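Long-range contacts in protein SMG-7 (Caenorhabditis elegans, PDB 3ZHE), which forms a heterodimer with SMG-5 in which the arrangement of two 14-3-3-like domains is required for efficient nonsense-mediated mRNA decay: residues Asn180-Leu191 against Ala200-Phe211; Val340-Ala350 against Arg377-Glu388. All coordinates share one frame; numbering follows the deposited sequence.

Contact 1 of 2, residues Asn180-Leu191 against Ala200-Phe211; sequences NLESVYFHTRAL and ASGGLTNIFKNF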
loop_
_atom_site.group_PDB
_atom_site.type_symbol
_atom_site.label_atom_id
_atom_site.label_comp_id
_atom_site.label_asym_id
_atom_site.label_seq_id
_atom_site.Cartn_x
_atom_site.Cartn_y
_atom_site.Cartn_z
ATOM N N ASN B 180 -28.475 -1.623 12.660
ATOM C CA ASN B 180 -29.376 -0.619 12.097
ATOM C C ASN B 180 -29.077 0.826 12.501
ATOM O O ASN B 180 -29.222 1.738 11.688
ATOM C CB ASN B 180 -30.834 -0.970 12.409
ATOM C CG ASN B 180 -31.381 -2.050 11.497
ATOM O OD1 ASN B 180 -31.036 -2.114 10.317
ATOM N ND2 ASN B 180 -32.240 -2.905 12.039
ATOM N N LEU B 181 -28.668 1.030 13.750
ATOM C CA LEU B 181 -28.383 2.371 14.262
ATOM C C LEU B 181 -27.249 3.041 13.486
ATOM O O LEU B 181 -27.400 4.151 12.950
ATOM C CB LEU B 181 -28.028 2.295 15.748
ATOM C CG LEU B 181 -27.554 3.583 16.424
ATOM C CD1 LEU B 181 -28.637 4.647 16.375
ATOM C CD2 LEU B 181 -27.130 3.306 17.859
ATOM N N GLU B 182 -26.115 2.350 13.438
ATOM C CA GLU B 182 -24.949 2.799 12.689
ATOM C C GLU B 182 -25.299 3.007 11.223
ATOM O O GLU B 182 -24.771 3.910 10.572
ATOM C CB GLU B 182 -23.817 1.778 12.813
ATOM N N SER B 183 -26.188 2.163 10.710
ATOM C CA SER B 183 -26.655 2.284 9.336
ATOM C C SER B 183 -27.369 3.612 9.134
ATOM O O SER B 183 -27.110 4.324 8.165
ATOM C CB SER B 183 -27.586 1.126 8.979
ATOM O OG SER B 183 -28.111 1.285 7.673
ATOM N N VAL B 184 -28.267 3.940 10.058
ATOM C CA VAL B 184 -28.989 5.205 10.016
ATOM C C VAL B 184 -28.019 6.382 10.048
ATOM O O VAL B 184 -28.124 7.307 9.236
ATOM C CB VAL B 184 -29.986 5.322 11.183
ATOM C CG1 VAL B 184 -30.512 6.743 11.295
ATOM C CG2 VAL B 184 -31.126 4.336 10.995
ATOM N N TYR B 185 -27.070 6.331 10.978
ATOM C CA TYR B 185 -26.054 7.375 11.090
ATOM C C TYR B 185 -25.278 7.582 9.786
ATOM O O TYR B 185 -25.163 8.707 9.285
ATOM C CB TYR B 185 -25.090 7.062 12.236
ATOM C CG TYR B 185 -23.832 7.894 12.210
ATOM C CD1 TYR B 185 -23.879 9.262 12.428
ATOM C CD2 TYR B 185 -22.596 7.311 11.963
ATOM C CE1 TYR B 185 -22.734 10.030 12.399
ATOM C CE2 TYR B 185 -21.443 8.070 11.935
ATOM C CZ TYR B 185 -21.518 9.430 12.153
ATOM O OH TYR B 185 -20.375 10.193 12.128
ATOM N N PHE B 186 -24.757 6.487 9.241
ATOM C CA PHE B 186 -23.992 6.525 7.999
ATOM C C PHE B 186 -24.809 7.052 6.820
ATOM O O PHE B 186 -24.329 7.893 6.060
ATOM C CB PHE B 186 -23.434 5.140 7.673
ATOM C CG PHE B 186 -22.213 4.770 8.469
ATOM C CD1 PHE B 186 -21.175 5.673 8.633
ATOM C CD2 PHE B 186 -22.105 3.518 9.053
ATOM C CE1 PHE B 186 -20.048 5.332 9.364
ATOM C CE2 PHE B 186 -20.982 3.173 9.788
ATOM C CZ PHE B 186 -19.953 4.081 9.943
ATOM N N HIS B 187 -26.032 6.551 6.663
ATOM C CA HIS B 187 -26.913 7.009 5.591
ATOM C C HIS B 187 -27.199 8.505 5.726
ATOM O O HIS B 187 -27.298 9.222 4.729
ATOM C CB HIS B 187 -28.226 6.215 5.574
ATOM C CG HIS B 187 -28.115 4.862 4.937
ATOM N ND1 HIS B 187 -27.961 4.688 3.579
ATOM C CD2 HIS B 187 -28.158 3.619 5.473
ATOM C CE1 HIS B 187 -27.901 3.396 3.306
ATOM N NE2 HIS B 187 -28.018 2.727 4.438
ATOM N N THR B 188 -27.329 8.967 6.966
ATOM C CA THR B 188 -27.541 10.386 7.235
ATOM C C THR B 188 -26.328 11.211 6.799
ATOM O O THR B 188 -26.472 12.236 6.118
ATOM C CB THR B 188 -27.838 10.634 8.729
ATOM O OG1 THR B 188 -29.009 9.905 9.115
ATOM C CG2 THR B 188 -28.062 12.113 8.992
ATOM N N ARG B 189 -25.139 10.755 7.191
ATOM C CA ARG B 189 -23.892 11.402 6.781
ATOM C C ARG B 189 -23.784 11.472 5.262
ATOM O O ARG B 189 -23.339 12.477 4.703
ATOM C CB ARG B 189 -22.681 10.659 7.352
ATOM C CG ARG B 189 -22.482 10.834 8.847
ATOM C CD ARG B 189 -22.285 12.297 9.216
ATOM N NE ARG B 189 -21.152 12.905 8.522
ATOM C CZ ARG B 189 -19.928 13.007 9.031
ATOM N NH1 ARG B 189 -19.670 12.536 10.244
ATOM N NH2 ARG B 189 -18.959 13.578 8.328
ATOM N N ALA B 190 -24.195 10.394 4.602
ATOM C CA ALA B 190 -24.232 10.343 3.148
ATOM C C ALA B 190 -25.201 11.379 2.598
ATOM O O ALA B 190 -24.937 12.007 1.573
ATOM C CB ALA B 190 -24.631 8.955 2.681
ATOM N N LEU B 191 -26.324 11.552 3.285
ATOM C CA LEU B 191 -27.347 12.488 2.840
ATOM C C LEU B 191 -26.861 13.928 2.926
ATOM O O LEU B 191 -27.152 14.741 2.048
ATOM C CB LEU B 191 -28.632 12.312 3.654
ATOM C CG LEU B 191 -29.788 13.261 3.328
ATOM C CD1 LEU B 191 -30.186 13.153 1.862
ATOM C CD2 LEU B 191 -30.982 12.989 4.234
ATOM N N ALA B 200 -29.361 7.981 -0.523
ATOM C CA ALA B 200 -29.328 7.620 0.893
ATOM C C ALA B 200 -30.661 7.883 1.584
ATOM O O ALA B 200 -31.065 7.124 2.467
ATOM C CB ALA B 200 -28.208 8.372 1.602
ATOM N N SER B 201 -31.335 8.955 1.169
ATOM C CA SER B 201 -32.656 9.299 1.685
ATOM C C SER B 201 -33.554 8.073 1.693
ATOM O O SER B 201 -34.055 7.669 2.748
ATOM C CB SER B 201 -33.293 10.401 0.837
ATOM O OG SER B 201 -34.623 10.658 1.248
ATOM N N GLY B 202 -33.719 7.472 0.516
ATOM C CA GLY B 202 -34.506 6.262 0.367
ATOM C C GLY B 202 -34.123 5.234 1.409
ATOM O O GLY B 202 -34.979 4.719 2.135
ATOM N N GLY B 203 -32.822 4.973 1.507
ATOM C CA GLY B 203 -32.296 4.034 2.479
ATOM C C GLY B 203 -32.816 4.328 3.870
ATOM O O GLY B 203 -33.387 3.451 4.526
ATOM N N LEU B 204 -32.643 5.576 4.299
ATOM C CA LEU B 204 -33.109 6.014 5.607
ATOM C C LEU B 204 -34.581 5.676 5.772
ATOM O O LEU B 204 -34.977 5.078 6.777
ATOM C CB LEU B 204 -32.892 7.517 5.775
ATOM C CG LEU B 204 -31.462 7.979 6.036
ATOM C CD1 LEU B 204 -31.354 9.483 5.863
ATOM C CD2 LEU B 204 -31.042 7.569 7.434
ATOM N N THR B 205 -35.375 6.031 4.765
ATOM C CA THR B 205 -36.809 5.790 4.812
ATOM C C THR B 205 -37.045 4.306 5.041
ATOM O O THR B 205 -37.812 3.922 5.927
ATOM C CB THR B 205 -37.506 6.224 3.510
ATOM O OG1 THR B 205 -36.787 7.313 2.919
ATOM C CG2 THR B 205 -38.941 6.650 3.786
ATOM N N ASN B 206 -36.337 3.479 4.273
ATOM C CA ASN B 206 -36.486 2.032 4.365
ATOM C C ASN B 206 -36.277 1.528 5.783
ATOM O O ASN B 206 -36.936 0.586 6.223
ATOM C CB ASN B 206 -35.519 1.322 3.416
ATOM C CG ASN B 206 -36.234 0.528 2.343
ATOM O OD1 ASN B 206 -37.243 0.974 1.797
ATOM N ND2 ASN B 206 -35.721 -0.658 2.041
ATOM N N ILE B 207 -35.362 2.166 6.504
ATOM C CA ILE B 207 -35.093 1.756 7.873
ATOM C C ILE B 207 -36.213 2.239 8.779
ATOM O O ILE B 207 -36.718 1.483 9.614
ATOM C CB ILE B 207 -33.749 2.302 8.379
ATOM C CG1 ILE B 207 -32.610 1.823 7.478
ATOM C CG2 ILE B 207 -33.502 1.850 9.806
ATOM C CD1 ILE B 207 -32.418 0.323 7.490
ATOM N N PHE B 208 -36.608 3.495 8.591
ATOM C CA PHE B 208 -37.637 4.116 9.418
ATOM C C PHE B 208 -38.915 3.289 9.408
ATOM O O PHE B 208 -39.497 3.012 10.459
ATOM C CB PHE B 208 -37.929 5.539 8.934
ATOM C CG PHE B 208 -36.788 6.495 9.134
ATOM C CD1 PHE B 208 -35.773 6.206 10.029
ATOM C CD2 PHE B 208 -36.735 7.687 8.431
ATOM C CE1 PHE B 208 -34.724 7.084 10.217
ATOM C CE2 PHE B 208 -35.689 8.570 8.614
ATOM C CZ PHE B 208 -34.681 8.268 9.508
ATOM N N LYS B 209 -39.327 2.879 8.211
ATOM C CA LYS B 209 -40.534 2.080 8.029
ATOM C C LYS B 209 -40.499 0.800 8.859
ATOM O O LYS B 209 -41.530 0.344 9.359
ATOM C CB LYS B 209 -40.721 1.731 6.551
ATOM N N ASN B 210 -39.306 0.235 9.014
ATOM C CA ASN B 210 -39.142 -1.024 9.730
ATOM C C ASN B 210 -39.139 -0.861 11.248
ATOM O O ASN B 210 -39.040 -1.845 11.981
ATOM C CB ASN B 210 -37.862 -1.730 9.275
ATOM N N PHE B 211 -39.253 0.376 11.720
ATOM C CA PHE B 211 -39.187 0.630 13.156
ATOM C C PHE B 211 -40.332 1.492 13.690
ATOM O O PHE B 211 -40.677 1.413 14.870
ATOM C CB PHE B 211 -37.833 1.245 13.528
ATOM C CG PHE B 211 -36.722 0.238 13.652
ATOM C CD1 PHE B 211 -35.995 -0.155 12.542
ATOM C CD2 PHE B 211 -36.409 -0.319 14.881
ATOM C CE1 PHE B 211 -34.975 -1.083 12.653
ATOM C CE2 PHE B 211 -35.389 -1.246 14.999
ATOM C CZ PHE B 211 -34.673 -1.629 13.883
#
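Leu-204 enters the groove of helix 180-191 as a knob into a hole formed by Val-184, His-187, Thr-188 and Leu-191, within an antiparallel helical hairpin of the range matched by the Est1 DNA/RNA-binding family. The two axes run at 154° to one another and come within 8.7 Å, and only eight residues join the helices. Of all residues here Leu-204 has the largest area buried by the partner helix, followed by Ile-207 and His-187. With Leu-204 CG beside its own backbone N (chi1 -75°), the branch reaches inward: CD2 lies 3.4 Å from Val-184 O, and CD1 meets Leu-191 CD2 at 3.9 Å. That Val-184 carbonyl is already gripped twice, by Thr-188 N and by Thr-188 OG1 at 2.7 Å, from opposite faces of its plane, so the polar floor of the hole is satisfied within its own helix. His-187 offers CB to Leu-204 CD2 (3.6 Å), while its ND1 makes a weak hydrogen bond with Asn-168 of helix 164-176. Near the hairpin's loop Ala-200 CB packs on Ala-190 CB at 3.8 Å. Toward the other end, Ile-207 CG2 touches Val-184 CG2 at 3.6 Å, and Leu-227 of helix 222-234 packs on Val-184, Asn-180 and Phe-211. There the Asn-180 amide stands nearly perpendicular (85°) to the Phe-211 ring, its ND2 lying in the ring plane at the edge, 3.3 Å from CZ.

Contact 2 of 2, residues Val340-Ala350 against Arg377-Glu388; sequences VTSICEWLLCA and RTQLAQKLVEIE
Leu-347 and Leu-384 interlock as reciprocal knobs into holes in an antiparallel helix pair, axes 8.8 Å apart and 160° between their directions, formed by the last two modelled helices of the chain. Leu-347 sits among Arg-377, Leu-380, Ala-381 and Leu-384; its CG lies beside the backbone N (chi1 -66°), which carries Leu-347 CD1 obliquely across to Leu-380 CD2 at 3.7 Å. Leu-384 fits in turn among Val-340, Ile-343, Cys-344 and Leu-347. Between these leucines the backbones come closest at Cys-344 and Ala-381, whose CA atoms are 5.2 Å apart, as the small side chains permit. Cys-344 SG points at Leu-384 CB (3.7 Å), with Val-385 CG2 at its flank. Leu-348 starts away from the partner helix, but its CD2 returns to Ala-381 CB at 3.7 Å. Leu-316 of helix 313-322 and Tyr-292 of helix 277-304 pack on Leu-347 and Leu-384 respectively. Where helix 337-348 ends, Arg-377 lays CG and CD against Leu-347 O, then bends at chi3 (52°). Its NH2 has a long, weak ion pair with Glu-354. Leu-347 O and Leu-348 O lie at the guanidinium edge and Ala-350 O over one face, 3.5 Å from Arg-377 NH1 at an angle too poor for a hydrogen bond.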
loop_
_atom_site.group_PDB
_atom_site.type_symbol
_atom_site.label_atom_id
_atom_site.label_comp_id
_atom_site.label_asym_id
_atom_site.label_seq_id
_atom_site.Cartn_x
_atom_site.Cartn_y
_atom_site.Cartn_z
ATOM N N VAL B 340 -22.905 26.198 32.181
ATOM C CA VAL B 340 -22.398 26.818 30.964
ATOM C C VAL B 340 -21.261 27.788 31.272
ATOM O O VAL B 340 -20.244 27.795 30.582
ATOM C CB VAL B 340 -23.522 27.542 30.186
ATOM C CG1 VAL B 340 -22.940 28.480 29.138
ATOM C CG2 VAL B 340 -24.450 26.528 29.538
ATOM N N THR B 341 -21.428 28.591 32.319
ATOM C CA THR B 341 -20.394 29.542 32.717
ATOM C C THR B 341 -19.098 28.836 33.119
ATOM O O THR B 341 -18.005 29.228 32.692
ATOM C CB THR B 341 -20.864 30.439 33.875
ATOM O OG1 THR B 341 -22.172 30.035 34.299
ATOM C CG2 THR B 341 -20.914 31.894 33.433
ATOM N N SER B 342 -19.227 27.790 33.933
ATOM C CA SER B 342 -18.061 27.023 34.373
ATOM C C SER B 342 -17.334 26.367 33.201
ATOM O O SER B 342 -16.109 26.475 33.074
ATOM C CB SER B 342 -18.468 25.959 35.393
ATOM O OG SER B 342 -19.388 25.043 34.829
ATOM N N ILE B 343 -18.094 25.683 32.349
ATOM C CA ILE B 343 -17.523 25.020 31.180
ATOM C C ILE B 343 -16.836 26.028 30.258
ATOM O O ILE B 343 -15.744 25.771 29.751
ATOM C CB ILE B 343 -18.590 24.217 30.404
ATOM C CG1 ILE B 343 -19.119 23.067 31.267
ATOM C CG2 ILE B 343 -18.019 23.668 29.107
ATOM C CD1 ILE B 343 -20.114 22.160 30.557
ATOM N N CYS B 344 -17.473 27.179 30.063
ATOM C CA CYS B 344 -16.906 28.253 29.247
ATOM C C CYS B 344 -15.591 28.777 29.814
ATOM O O CYS B 344 -14.649 29.054 29.064
ATOM C CB CYS B 344 -17.899 29.407 29.095
ATOM S SG CYS B 344 -19.248 29.087 27.936
ATOM N N GLU B 345 -15.532 28.922 31.136
ATOM C CA GLU B 345 -14.290 29.317 31.792
ATOM C C GLU B 345 -13.214 28.272 31.539
ATOM O O GLU B 345 -12.063 28.610 31.268
ATOM C CB GLU B 345 -14.484 29.483 33.297
ATOM C CG GLU B 345 -13.218 29.942 34.015
ATOM C CD GLU B 345 -13.048 29.306 35.383
ATOM O OE1 GLU B 345 -13.908 28.490 35.770
ATOM O OE2 GLU B 345 -12.050 29.616 36.068
ATOM N N TRP B 346 -13.601 27.002 31.639
ATOM C CA TRP B 346 -12.683 25.892 31.394
ATOM C C TRP B 346 -12.107 25.971 29.986
ATOM O O TRP B 346 -10.900 25.832 29.787
ATOM C CB TRP B 346 -13.401 24.553 31.585
ATOM C CG TRP B 346 -12.503 23.357 31.450
ATOM C CD1 TRP B 346 -11.140 23.343 31.511
ATOM C CD2 TRP B 346 -12.905 21.998 31.229
ATOM N NE1 TRP B 346 -10.669 22.064 31.345
ATOM C CE2 TRP B 346 -11.732 21.219 31.170
ATOM C CE3 TRP B 346 -14.143 21.363 31.076
ATOM C CZ2 TRP B 346 -11.758 19.843 30.966
ATOM C CZ3 TRP B 346 -14.167 19.994 30.873
ATOM C CH2 TRP B 346 -12.982 19.250 30.820
ATOM N N LEU B 347 -12.984 26.190 29.013
ATOM C CA LEU B 347 -12.584 26.267 27.614
ATOM C C LEU B 347 -11.676 27.466 27.345
ATOM O O LEU B 347 -10.710 27.363 26.589
ATOM C CB LEU B 347 -13.818 26.324 26.709
ATOM C CG LEU B 347 -14.718 25.086 26.678
ATOM C CD1 LEU B 347 -15.975 25.354 25.864
ATOM C CD2 LEU B 347 -13.963 23.891 26.120
ATOM N N LEU B 348 -11.979 28.600 27.971
ATOM C CA LEU B 348 -11.226 29.826 27.709
ATOM C C LEU B 348 -9.772 29.782 28.174
ATOM O O LEU B 348 -8.888 30.332 27.517
ATOM C CB LEU B 348 -11.931 31.039 28.320
ATOM C CG LEU B 348 -13.205 31.506 27.614
ATOM C CD1 LEU B 348 -13.610 32.882 28.114
ATOM C CD2 LEU B 348 -13.007 31.515 26.110
ATOM N N CYS B 349 -9.526 29.135 29.308
ATOM C CA CYS B 349 -8.185 29.095 29.878
ATOM C C CYS B 349 -7.560 27.707 29.781
ATOM O O CYS B 349 -7.835 26.829 30.598
ATOM C CB CYS B 349 -8.211 29.571 31.333
ATOM S SG CYS B 349 -8.843 31.255 31.555
ATOM N N ALA B 350 -6.713 27.517 28.775
ATOM C CA ALA B 350 -6.022 26.246 28.591
ATOM C C ALA B 350 -4.632 26.439 27.991
ATOM O O ALA B 350 -4.463 27.145 26.997
ATOM C CB ALA B 350 -6.854 25.309 27.733
ATOM N N ARG B 377 -10.936 25.961 20.142
ATOM C CA ARG B 377 -11.161 25.957 21.582
ATOM C C ARG B 377 -11.933 27.194 22.050
ATOM O O ARG B 377 -12.720 27.127 22.996
ATOM C CB ARG B 377 -9.821 25.843 22.312
ATOM C CG ARG B 377 -9.867 26.187 23.784
ATOM C CD ARG B 377 -8.607 25.730 24.495
ATOM N NE ARG B 377 -7.398 26.197 23.823
ATOM C CZ ARG B 377 -6.763 27.326 24.122
ATOM N NH1 ARG B 377 -7.221 28.113 25.086
ATOM N NH2 ARG B 377 -5.669 27.667 23.456
ATOM N N THR B 378 -11.719 28.316 21.373
ATOM C CA THR B 378 -12.389 29.562 21.725
ATOM C C THR B 378 -13.782 29.647 21.104
ATOM O O THR B 378 -14.736 30.102 21.744
ATOM C CB THR B 378 -11.571 30.779 21.255
ATOM O OG1 THR B 378 -10.220 30.658 21.717
ATOM C CG2 THR B 378 -12.167 32.072 21.788
ATOM N N GLN B 379 -13.887 29.203 19.854
ATOM C CA GLN B 379 -15.126 29.307 19.084
ATOM C C GLN B 379 -16.292 28.579 19.750
ATOM O O GLN B 379 -17.420 29.078 19.771
ATOM C CB GLN B 379 -14.907 28.776 17.665
ATOM C CG GLN B 379 -16.090 28.959 16.734
ATOM C CD GLN B 379 -15.791 28.492 15.324
ATOM O OE1 GLN B 379 -16.641 28.571 14.438
ATOM N NE2 GLN B 379 -14.576 28.003 15.110
ATOM N N LEU B 380 -16.009 27.400 20.295
ATOM C CA LEU B 380 -17.002 26.620 21.026
ATOM C C LEU B 380 -17.553 27.410 22.210
ATOM O O LEU B 380 -18.770 27.478 22.426
ATOM C CB LEU B 380 -16.382 25.308 21.514
ATOM C CG LEU B 380 -17.249 24.402 22.388
ATOM C CD1 LEU B 380 -18.494 23.964 21.635
ATOM C CD2 LEU B 380 -16.452 23.194 22.859
ATOM N N ALA B 381 -16.644 28.012 22.971
ATOM C CA ALA B 381 -17.014 28.839 24.110
ATOM C C ALA B 381 -17.893 29.999 23.661
ATOM O O ALA B 381 -18.900 30.310 24.297
ATOM C CB ALA B 381 -15.771 29.351 24.818
ATOM N N GLN B 382 -17.508 30.630 22.556
ATOM C CA GLN B 382 -18.275 31.745 22.010
ATOM C C GLN B 382 -19.688 31.316 21.616
ATOM O O GLN B 382 -20.652 32.065 21.796
ATOM C CB GLN B 382 -17.547 32.364 20.818
ATOM C CG GLN B 382 -16.218 32.996 21.181
ATOM C CD GLN B 382 -15.802 34.066 20.198
ATOM O OE1 GLN B 382 -16.315 34.135 19.082
ATOM N NE2 GLN B 382 -14.873 34.918 20.612
ATOM N N LYS B 383 -19.799 30.098 21.094
ATOM C CA LYS B 383 -21.089 29.531 20.715
ATOM C C LYS B 383 -21.984 29.308 21.932
ATOM O O LYS B 383 -23.162 29.681 21.926
ATOM C CB LYS B 383 -20.887 28.217 19.956
ATOM N N LEU B 384 -21.420 28.697 22.973
ATOM C CA LEU B 384 -22.157 28.469 24.218
ATOM C C LEU B 384 -22.636 29.782 24.836
ATOM O O LEU B 384 -23.804 29.921 25.231
ATOM C CB LEU B 384 -21.280 27.718 25.221
ATOM C CG LEU B 384 -21.327 26.191 25.187
ATOM C CD1 LEU B 384 -20.137 25.604 25.924
ATOM C CD2 LEU B 384 -22.630 25.691 25.791
ATOM N N VAL B 385 -21.717 30.740 24.913
ATOM C CA VAL B 385 -22.018 32.074 25.414
ATOM C C VAL B 385 -23.143 32.709 24.608
ATOM O O VAL B 385 -24.016 33.372 25.165
ATOM C CB VAL B 385 -20.768 32.983 25.381
ATOM C CG1 VAL B 385 -21.141 34.432 25.653
ATOM C CG2 VAL B 385 -19.742 32.505 26.385
ATOM N N GLU B 386 -23.129 32.493 23.296
ATOM C CA GLU B 386 -24.191 33.010 22.441
ATOM C C GLU B 386 -25.540 32.369 22.745
ATOM O O GLU B 386 -26.564 33.052 22.769
ATOM C CB GLU B 386 -23.852 32.825 20.965
ATOM C CG GLU B 386 -22.929 33.891 20.410
ATOM C CD GLU B 386 -22.929 33.927 18.897
ATOM O OE1 GLU B 386 -23.963 33.566 18.296
ATOM O OE2 GLU B 386 -21.897 34.311 18.307
ATOM N N ILE B 387 -25.533 31.059 22.973
ATOM C CA ILE B 387 -26.756 30.334 23.306
ATOM C C ILE B 387 -27.368 30.823 24.617
ATOM O O ILE B 387 -28.588 30.976 24.727
ATOM C CB ILE B 387 -26.510 28.819 23.383
ATOM C CG1 ILE B 387 -26.000 28.300 22.038
ATOM C CG2 ILE B 387 -27.784 28.089 23.783
ATOM C CD1 ILE B 387 -26.945 28.564 20.890
ATOM N N GLU B 388 -26.520 31.076 25.608
ATOM C CA GLU B 388 -27.010 31.564 26.894
ATOM C C GLU B 388 -27.454 33.022 26.812
ATOM O O GLU B 388 -28.413 33.425 27.472
ATOM C CB GLU B 388 -25.937 31.415 27.974
ATOM C CG GLU B 388 -26.404 31.818 29.366
ATOM C CD GLU B 388 -27.546 30.955 29.863
ATOM O OE1 GLU B 388 -27.472 29.721 29.686
ATOM O OE2 GLU B 388 -28.518 31.507 30.420
#

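Both contacts are antiparallel helix pairs with close axes and similar buried areas, 565 and 592 Å², yet they hold different helices: their centres lie 33 Å apart, their nearest atoms about 16 Å. Contact 1 is the more central, 12 Å from the chain's centre against 28 Å, and none of its touching residues is exposed, whereas contact 2 has three that are. The connection differs too, eight residues in contact 1 and 26 in contact 2, none helical. Chemically, contact 1 mixes one leucine knob with histidine, threonine and asparagine, while contact 2 has two leucine knobs, one of them in a hole partly walled by a cysteine, and an arginine at its partly exposed margin.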